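Local coordinates for electron transfer flavoprotein, alpha subunit (Thermotoga maritima, PDB 7KOE) that probably carries electrons between redox partners as the FAD-binding alpha subunit of an electron transfer flavoprotein within a larger complex, at residues Y76-R90 and E104-L116. Numbering follows the deposited sequence.
Sequences YVNYLYKKALVDMVR and EGRELAGMVATEL
Arg90 NH2 donates to the carbonyl O of Glu115 at 3.2 Å, from above the carbonyl plane and with a bent N-H...O geometry. A weak hydrogen bond runs from Asn78 ND2 to Met111 SD, 3.0 Å. Asn78 OD1 and Glu107 OE2, both acceptors, lie 2.9 Å apart, and Arg176 of the neighbouring electron transfer flavoprotein chain hydrogen-bonds the first and forms a salt bridge with the second. With CG anti to the backbone N (chi1 173°), the Tyr76 ring lies against Glu104, whose CB sits 3.6 Å from the ring centroid and 15° off its normal, a CH-pi contact. At the ring's edge, CE1 meets Leu108 CD1 at 3.6 Å; the same CD1 also meets Tyr81 CD2 at 3.6 Å. Were Tyr76 an alanine, Glu104 CB would probably lose the aromatic face it lies over, and Leu108 CD1 the ring edge beside it. Farther along, Leu85 CD1 packs on Leu108 CD2, and Val89 CG1 reaches Leu116 CD1 at 3.7 Å. Helices 78-84 and 104-113 cross at -46°, with axes 9.4 Å apart, while Leu85 and Leu108 also touch strand 97-100. Successive helices joined through that strand, packed on one side of a parallel sheet, are characteristic of the HUP-type alpha/beta domain of electron transfer flavoproteins.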
loop_
_atom_site.group_PDB
_atom_site.type_symbol
_atom_site.label_atom_id
_atom_site.label_comp_id
_atom_site.label_asym_id
_atom_site.label_seq_id
_atom_site.Cartn_x
_atom_site.Cartn_y
_atom_site.Cartn_z
ATOM N N TYR B 76 -22.816 -6.911 58.479
ATOM C CA TYR B 76 -22.251 -6.080 57.424
ATOM C C TYR B 76 -23.131 -4.854 57.232
ATOM O O TYR B 76 -24.256 -4.959 56.735
ATOM C CB TYR B 76 -22.113 -6.846 56.114
ATOM C CG TYR B 76 -21.700 -5.937 54.983
ATOM C CD1 TYR B 76 -20.436 -5.369 54.960
ATOM C CD2 TYR B 76 -22.578 -5.627 53.951
ATOM C CE1 TYR B 76 -20.051 -4.529 53.939
ATOM C CE2 TYR B 76 -22.200 -4.784 52.924
ATOM C CZ TYR B 76 -20.935 -4.240 52.927
ATOM O OH TYR B 76 -20.546 -3.406 51.910
ATOM N N VAL B 77 -22.622 -3.696 57.636
ATOM C CA VAL B 77 -23.199 -2.409 57.282
ATOM C C VAL B 77 -22.063 -1.595 56.687
ATOM O O VAL B 77 -21.085 -1.288 57.380
ATOM C CB VAL B 77 -23.828 -1.689 58.481
ATOM C CG1 VAL B 77 -24.173 -0.260 58.111
ATOM C CG2 VAL B 77 -25.074 -2.420 58.939
ATOM N N ASN B 78 -22.181 -1.262 55.399
ATOM C CA ASN B 78 -21.142 -0.519 54.697
ATOM C C ASN B 78 -20.991 0.901 55.217
ATOM O O ASN B 78 -19.934 1.510 55.029
ATOM C CB ASN B 78 -21.463 -0.482 53.210
ATOM C CG ASN B 78 -22.872 -0.003 52.942
ATOM O OD1 ASN B 78 -23.818 -0.787 52.966
ATOM N ND2 ASN B 78 -23.023 1.292 52.705
ATOM N N TYR B 79 -22.033 1.442 55.842
ATOM C CA TYR B 79 -21.934 2.749 56.476
ATOM C C TYR B 79 -20.994 2.710 57.673
ATOM O O TYR B 79 -20.259 3.671 57.926
ATOM C CB TYR B 79 -23.332 3.206 56.885
ATOM C CG TYR B 79 -23.370 4.428 57.755
ATOM C CD1 TYR B 79 -22.771 5.614 57.347
ATOM C CD2 TYR B 79 -24.029 4.406 58.976
ATOM C CE1 TYR B 79 -22.811 6.741 58.142
ATOM C CE2 TYR B 79 -24.077 5.528 59.776
ATOM C CZ TYR B 79 -23.468 6.693 59.354
ATOM O OH TYR B 79 -23.509 7.817 60.144
ATOM N N LEU B 80 -20.989 1.599 58.411
ATOM C CA LEU B 80 -20.134 1.475 59.584
ATOM C C LEU B 80 -18.729 1.017 59.228
ATOM O O LEU B 80 -17.766 1.438 59.878
ATOM C CB LEU B 80 -20.754 0.501 60.581
ATOM C CG LEU B 80 -22.131 0.887 61.109
ATOM C CD1 LEU B 80 -22.724 -0.249 61.918
ATOM C CD2 LEU B 80 -22.036 2.151 61.941
ATOM N N TYR B 81 -18.596 0.151 58.220
ATOM C CA TYR B 81 -17.281 -0.327 57.808
ATOM C C TYR B 81 -16.447 0.792 57.202
ATOM O O TYR B 81 -15.235 0.857 57.427
ATOM C CB TYR B 81 -17.427 -1.460 56.800
ATOM C CG TYR B 81 -17.523 -2.844 57.386
ATOM C CD1 TYR B 81 -18.612 -3.219 58.154
ATOM C CD2 TYR B 81 -16.535 -3.784 57.144
ATOM C CE1 TYR B 81 -18.708 -4.491 58.675
ATOM C CE2 TYR B 81 -16.621 -5.057 57.655
ATOM C CZ TYR B 81 -17.709 -5.404 58.422
ATOM O OH TYR B 81 -17.794 -6.673 58.939
ATOM N N LYS B 82 -17.080 1.677 56.429
ATOM C CA LYS B 82 -16.362 2.776 55.791
ATOM C C LYS B 82 -15.856 3.784 56.812
ATOM O O LYS B 82 -14.804 4.397 56.604
ATOM C CB LYS B 82 -17.272 3.456 54.766
ATOM C CG LYS B 82 -16.612 4.508 53.890
ATOM C CD LYS B 82 -17.063 5.904 54.281
ATOM C CE LYS B 82 -18.552 6.082 54.071
ATOM N NZ LYS B 82 -19.004 7.439 54.472
ATOM N N LYS B 83 -16.576 3.960 57.923
ATOM C CA LYS B 83 -16.116 4.862 58.972
ATOM C C LYS B 83 -14.885 4.315 59.681
ATOM O O LYS B 83 -14.079 5.091 60.208
ATOM C CB LYS B 83 -17.238 5.108 59.976
ATOM C CG LYS B 83 -17.095 6.393 60.767
ATOM C CD LYS B 83 -18.401 6.763 61.446
ATOM C CE LYS B 83 -19.519 6.950 60.434
ATOM N NZ LYS B 83 -20.812 7.253 61.101
ATOM N N ALA B 84 -14.717 2.995 59.695
ATOM C CA ALA B 84 -13.571 2.354 60.324
ATOM C C ALA B 84 -12.447 2.044 59.349
ATOM O O ALA B 84 -11.279 2.067 59.738
ATOM C CB ALA B 84 -14.007 1.063 61.018
ATOM N N LEU B 85 -12.764 1.752 58.091
ATOM C CA LEU B 85 -11.753 1.404 57.104
ATOM C C LEU B 85 -11.216 2.612 56.354
ATOM O O LEU B 85 -10.586 2.444 55.308
ATOM C CB LEU B 85 -12.303 0.376 56.118
ATOM C CG LEU B 85 -12.346 -1.020 56.722
ATOM C CD1 LEU B 85 -13.539 -1.788 56.214
ATOM C CD2 LEU B 85 -11.067 -1.741 56.391
ATOM N N VAL B 86 -11.496 3.822 56.828
ATOM C CA VAL B 86 -10.720 4.997 56.448
ATOM C C VAL B 86 -10.007 5.617 57.634
ATOM O O VAL B 86 -9.150 6.490 57.434
ATOM C CB VAL B 86 -11.581 6.062 55.736
ATOM C CG1 VAL B 86 -12.372 5.440 54.602
ATOM C CG2 VAL B 86 -12.492 6.771 56.724
ATOM N N ASP B 87 -10.335 5.208 58.859
ATOM C CA ASP B 87 -9.510 5.565 60.000
ATOM C C ASP B 87 -8.312 4.639 60.125
ATOM O O ASP B 87 -7.248 5.071 60.575
ATOM C CB ASP B 87 -10.340 5.544 61.282
ATOM C CG ASP B 87 -11.194 6.785 61.436
ATOM O OD1 ASP B 87 -10.988 7.747 60.670
ATOM O OD2 ASP B 87 -12.067 6.806 62.327
ATOM N N MET B 88 -8.456 3.379 59.722
ATOM C CA MET B 88 -7.354 2.428 59.718
ATOM C C MET B 88 -6.505 2.522 58.461
ATOM O O MET B 88 -5.521 1.789 58.336
ATOM C CB MET B 88 -7.884 1.004 59.877
ATOM C CG MET B 88 -8.574 0.764 61.206
ATOM S SD MET B 88 -7.615 1.368 62.608
ATOM C CE MET B 88 -8.716 2.613 63.268
ATOM N N VAL B 89 -6.878 3.386 57.524
ATOM C CA VAL B 89 -6.030 3.726 56.390
ATOM C C VAL B 89 -5.337 5.066 56.595
ATOM O O VAL B 89 -4.159 5.201 56.234
ATOM C CB VAL B 89 -6.857 3.702 55.087
ATOM C CG1 VAL B 89 -6.031 4.074 53.881
ATOM C CG2 VAL B 89 -7.376 2.317 54.875
ATOM N N ARG B 90 -6.004 6.031 57.220
ATOM C CA ARG B 90 -5.349 7.286 57.556
ATOM C C ARG B 90 -4.311 7.114 58.660
ATOM O O ARG B 90 -3.327 7.862 58.700
ATOM C CB ARG B 90 -6.392 8.323 57.968
ATOM C CG ARG B 90 -7.052 9.012 56.792
ATOM C CD ARG B 90 -8.152 9.953 57.247
ATOM N NE ARG B 90 -8.626 10.794 56.155
ATOM C CZ ARG B 90 -9.593 10.448 55.313
ATOM N NH1 ARG B 90 -10.193 9.273 55.438
ATOM N NH2 ARG B 90 -9.961 11.275 54.345
ATOM N N GLU B 104 -20.519 -7.561 48.977
ATOM C CA GLU B 104 -20.154 -6.618 50.025
ATOM C C GLU B 104 -18.810 -5.964 49.753
ATOM O O GLU B 104 -18.614 -4.805 50.117
ATOM C CB GLU B 104 -20.121 -7.303 51.391
ATOM C CG GLU B 104 -21.275 -8.242 51.665
ATOM C CD GLU B 104 -20.923 -9.685 51.403
ATOM O OE1 GLU B 104 -20.120 -9.949 50.491
ATOM O OE2 GLU B 104 -21.434 -10.556 52.128
ATOM N N GLY B 105 -17.889 -6.673 49.112
ATOM C CA GLY B 105 -16.560 -6.149 48.878
ATOM C C GLY B 105 -16.502 -5.066 47.823
ATOM O O GLY B 105 -15.794 -4.071 47.992
ATOM N N ARG B 106 -17.239 -5.251 46.724
ATOM C CA ARG B 106 -17.290 -4.230 45.684
ATOM C C ARG B 106 -18.049 -2.996 46.145
ATOM O O ARG B 106 -17.723 -1.879 45.730
ATOM C CB ARG B 106 -17.936 -4.794 44.422
ATOM C CG ARG B 106 -17.235 -6.003 43.856
ATOM C CD ARG B 106 -17.823 -6.396 42.518
ATOM N NE ARG B 106 -17.583 -5.379 41.504
ATOM C CZ ARG B 106 -17.438 -5.640 40.210
ATOM N NH1 ARG B 106 -17.510 -6.888 39.775
ATOM N NH2 ARG B 106 -17.220 -4.654 39.354
ATOM N N GLU B 107 -19.059 -3.177 46.992
ATOM C CA GLU B 107 -19.809 -2.039 47.507
ATOM C C GLU B 107 -18.993 -1.266 48.536
ATOM O O GLU B 107 -19.033 -0.032 48.568
ATOM C CB GLU B 107 -21.133 -2.532 48.092
ATOM C CG GLU B 107 -21.694 -1.722 49.236
ATOM C CD GLU B 107 -23.071 -2.180 49.643
ATOM O OE1 GLU B 107 -23.385 -3.370 49.447
ATOM O OE2 GLU B 107 -23.844 -1.349 50.150
ATOM N N LEU B 108 -18.217 -1.978 49.356
ATOM C CA LEU B 108 -17.413 -1.333 50.390
ATOM C C LEU B 108 -16.244 -0.567 49.794
ATOM O O LEU B 108 -15.917 0.529 50.260
ATOM C CB LEU B 108 -16.898 -2.381 51.369
ATOM C CG LEU B 108 -16.396 -2.034 52.763
ATOM C CD1 LEU B 108 -16.700 -3.216 53.624
ATOM C CD2 LEU B 108 -14.910 -1.785 52.761
ATOM N N ALA B 109 -15.584 -1.148 48.791
ATOM C CA ALA B 109 -14.395 -0.530 48.221
ATOM C C ALA B 109 -14.722 0.760 47.489
ATOM O O ALA B 109 -13.900 1.681 47.470
ATOM C CB ALA B 109 -13.701 -1.506 47.278
ATOM N N GLY B 110 -15.910 0.844 46.889
ATOM C CA GLY B 110 -16.325 2.080 46.255
ATOM C C GLY B 110 -16.554 3.205 47.241
ATOM O O GLY B 110 -16.274 4.364 46.933
ATOM N N MET B 111 -17.057 2.885 48.436
ATOM C CA MET B 111 -17.236 3.911 49.456
ATOM C C MET B 111 -15.911 4.328 50.069
ATOM O O MET B 111 -15.747 5.487 50.462
ATOM C CB MET B 111 -18.165 3.416 50.561
ATOM C CG MET B 111 -19.475 2.848 50.091
ATOM S SD MET B 111 -20.616 2.639 51.462
ATOM C CE MET B 111 -21.042 4.343 51.802
ATOM N N VAL B 112 -14.964 3.399 50.168
ATOM C CA VAL B 112 -13.708 3.672 50.852
ATOM C C VAL B 112 -12.795 4.521 49.980
ATOM O O VAL B 112 -12.228 5.517 50.442
ATOM C CB VAL B 112 -13.046 2.345 51.274
ATOM C CG1 VAL B 112 -11.576 2.526 51.574
ATOM C CG2 VAL B 112 -13.748 1.784 52.489
ATOM N N ALA B 113 -12.681 4.166 48.696
ATOM C CA ALA B 113 -11.713 4.791 47.801
ATOM C C ALA B 113 -12.020 6.248 47.503
ATOM O O ALA B 113 -11.104 6.997 47.150
ATOM C CB ALA B 113 -11.641 4.023 46.488
ATOM N N THR B 114 -13.271 6.669 47.628
ATOM C CA THR B 114 -13.622 8.064 47.426
ATOM C C THR B 114 -13.668 8.854 48.724
ATOM O O THR B 114 -13.996 10.043 48.698
ATOM C CB THR B 114 -14.960 8.173 46.701
ATOM O OG1 THR B 114 -15.263 9.551 46.466
ATOM C CG2 THR B 114 -16.031 7.580 47.523
ATOM N N GLU B 115 -13.365 8.222 49.857
ATOM C CA GLU B 115 -13.019 8.958 51.065
ATOM C C GLU B 115 -11.534 9.271 51.103
ATOM O O GLU B 115 -11.139 10.389 51.450
ATOM C CB GLU B 115 -13.399 8.165 52.314
ATOM C CG GLU B 115 -14.771 8.454 52.863
ATOM C CD GLU B 115 -14.912 9.854 53.424
ATOM O OE1 GLU B 115 -13.905 10.420 53.899
ATOM O OE2 GLU B 115 -16.038 10.391 53.398
ATOM N N LEU B 116 -10.707 8.291 50.743
ATOM C CA LEU B 116 -9.271 8.474 50.625
ATOM C C LEU B 116 -8.876 9.234 49.371
ATOM O O LEU B 116 -7.719 9.659 49.277
ATOM C CB LEU B 116 -8.572 7.117 50.621
ATOM C CG LEU B 116 -9.145 6.064 51.560
ATOM C CD1 LEU B 116 -8.559 4.713 51.219
ATOM C CD2 LEU B 116 -8.877 6.422 53.007
#